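Local coordinates for mandelate racemase / muconate lactonizing enzyme, C-terminal domain protein (Pseudovibrio sp. JE062, PDB 4JHM) that is of unknown function but belongs to the enolase superfamily, pairing an N-terminal capping domain with a TIM-barrel-like C-terminal domain, at residues Met121-Tyr124 / Met125-Gly129. Sequence-based numbering, arbitrary orientation.
Sequences MPLY and MLLGG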
HETATM    1  N   MSE A 121      30.023  -3.440  39.549  1.00 93.65           N
HETATM    2  CA  MSE A 121      29.076  -2.339  39.340  1.00 94.58           C
HETATM    3  C   MSE A 121      27.684  -2.853  39.084  1.00 91.24           C
HETATM    4  O   MSE A 121      27.503  -3.999  38.675  1.00 86.08           O
HETATM    5  CB  MSE A 121      29.500  -1.434  38.178  1.00 96.03           C
HETATM    6  CG  MSE A 121      30.105  -2.185  36.996  1.00 97.73           C
HETATM    7 SE   MSE A 121      30.724  -0.902  35.624  1.00102.97          SE
HETATM    8  CE  MSE A 121      32.160  -0.006  36.633  1.00101.35           C
ATOM      9  N   PRO A 122      26.672  -2.004  39.337  1.00 91.57           N
ATOM     10  CA  PRO A 122      25.280  -2.356  39.084  1.00 89.94           C
ATOM     11  C   PRO A 122      25.026  -2.657  37.616  1.00 89.14           C
ATOM     12  O   PRO A 122      25.733  -2.149  36.748  1.00 90.06           O
ATOM     13  CB  PRO A 122      24.507  -1.096  39.506  1.00 91.48           C
ATOM     14  CG  PRO A 122      25.514   0.001  39.545  1.00 92.88           C
ATOM     15  CD  PRO A 122      26.802  -0.661  39.924  1.00 94.04           C
ATOM     16  N   LEU A 123      24.013  -3.470  37.344  1.00 88.32           N
ATOM     17  CA  LEU A 123      23.756  -3.919  35.987  1.00 86.24           C
ATOM     18  C   LEU A 123      23.416  -2.749  35.070  1.00 87.08           C
ATOM     19  O   LEU A 123      23.861  -2.704  33.924  1.00 92.93           O
ATOM     20  CB  LEU A 123      22.620  -4.939  35.965  1.00 85.84           C
ATOM     21  CG  LEU A 123      22.633  -5.858  34.742  1.00 87.78           C
ATOM     22  CD1 LEU A 123      23.631  -6.985  34.954  1.00 87.79           C
ATOM     23  CD2 LEU A 123      21.247  -6.414  34.458  1.00 87.26           C
ATOM     24  N   TYR A 124      22.640  -1.795  35.570  1.00 85.79           N
ATOM     25  CA  TYR A 124      22.185  -0.697  34.726  1.00 83.56           C
ATOM     26  C   TYR A 124      23.376   0.079  34.169  1.00 83.54           C
ATOM     27  O   TYR A 124      23.263   0.742  33.137  1.00 84.15           O
ATOM     28  CB  TYR A 124      21.198   0.224  35.467  1.00 81.83           C
ATOM     29  CG  TYR A 124      21.793   1.073  36.572  1.00 82.40           C
ATOM     30  CD1 TYR A 124      22.446   2.268  36.287  1.00 82.62           C
ATOM     31  CD2 TYR A 124      21.672   0.694  37.904  1.00 83.09           C
ATOM     32  CE1 TYR A 124      22.980   3.049  37.296  1.00 87.59           C
ATOM     33  CE2 TYR A 124      22.205   1.466  38.920  1.00 86.00           C
ATOM     34  CZ  TYR A 124      22.857   2.641  38.613  1.00 89.05           C
ATOM     35  OH  TYR A 124      23.382   3.405  39.627  1.00 86.31           O
HETATM   36  N   MSE A 125      24.521  -0.025  34.839  1.00 84.75           N
HETATM   37  CA  MSE A 125      25.745   0.625  34.365  1.00 85.05           C
HETATM   38  C   MSE A 125      26.352  -0.143  33.222  1.00 83.54           C
HETATM   39  O   MSE A 125      26.772   0.443  32.224  1.00 76.71           O
HETATM   40  CB  MSE A 125      26.746   0.717  35.504  1.00 85.06           C
HETATM   41  CG  MSE A 125      27.698   1.886  35.290  1.00 89.74           C
HETATM   42 SE   MSE A 125      28.680   2.238  36.960  1.00 87.36          SE
HETATM   43  CE  MSE A 125      27.380   3.479  37.769  1.00 86.27           C
ATOM     44  N   LEU A 126      26.402  -1.466  33.357  1.00 84.08           N
ATOM     45  CA  LEU A 126      26.952  -2.330  32.317  1.00 85.28           C
ATOM     46  C   LEU A 126      26.296  -2.084  30.970  1.00 86.70           C
ATOM     47  O   LEU A 126      26.975  -2.041  29.942  1.00 92.92           O
ATOM     48  CB  LEU A 126      26.740  -3.801  32.669  1.00 83.64           C
ATOM     49  CG  LEU A 126      27.442  -4.378  33.890  1.00 85.34           C
ATOM     50  CD1 LEU A 126      27.089  -5.852  33.994  1.00 85.93           C
ATOM     51  CD2 LEU A 126      28.947  -4.192  33.807  1.00 87.55           C
ATOM     52  N   LEU A 127      24.973  -1.949  30.982  1.00 82.12           N
ATOM     53  CA  LEU A 127      24.198  -1.802  29.752  1.00 78.91           C
ATOM     54  C   LEU A 127      24.243  -0.364  29.246  1.00 81.85           C
ATOM     55  O   LEU A 127      24.581  -0.115  28.089  1.00 87.66           O
ATOM     56  CB  LEU A 127      22.746  -2.219  29.992  1.00 74.97           C
ATOM     57  CG  LEU A 127      22.558  -3.593  30.637  1.00 74.72           C
ATOM     58  CD1 LEU A 127      21.204  -3.677  31.319  1.00 76.64           C
ATOM     59  CD2 LEU A 127      22.728  -4.710  29.618  1.00 71.94           C
ATOM     60  N   GLY A 128      23.897   0.580  30.117  1.00 79.91           N
ATOM     61  CA  GLY A 128      23.934   1.993  29.769  1.00 77.64           C
ATOM     62  C   GLY A 128      24.180   2.853  30.989  1.00 83.00           C
ATOM     63  O   GLY A 128      25.235   2.765  31.628  1.00 86.39           O
ATOM     64  N   GLY A 129      23.197   3.678  31.325  1.00 81.62           N
ATOM     65  CA  GLY A 129      23.315   4.580  32.459  1.00 83.61           C
ATOM     66  C   GLY A 129      22.711   5.921  32.113  1.00 84.56           C
ATOM     67  O   GLY A 129      23.408   6.834  31.664  1.00 85.46           O
TER
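Selenomethionines M121 and M125 meet at the start of the short helix 123-127, which follows the long helix 100-119 in this enolase-superfamily fold. Their side chains cross at about a right angle, with SE of M121 4.0 Å from SE of M125. CG of M121 lies between its own N and carbonyl carbon (chi1 38°), which places CG beside L126. There CG of M121 lies 3.9 Å from CD2 of L126. The other branch of L126 turns to L123, with CD1 of L126 3.8 Å from CD1 of L123. CD2 of L123 sits more loosely against CD1 of L127, at 4.2 Å. L123 and L127 also pack on W112 of helix 100-119 and on I279 of helix 279-291, which ties the short helix to both. A second subunit also packs here: L126 of that subunit meets L126, and its L83 meets M125.

P122 is the N-cap residue. Its O accepts a hydrogen bond from N of M125 at 3.1 Å. Within the helix, N of L127 donates a hydrogen bond to O of L123 at 3.2 Å. The Y124 hydroxyl is hydrogen-bonded to OG1 of T132, and the backbone N of Y124 is hydrogen-bonded to ND1 of H312. The helix ends at G128, the first residue to leave helical angles. N of G128 still makes a hydrogen bond to O of Y124, at 3.1 Å, from 39° out of the carbonyl plane.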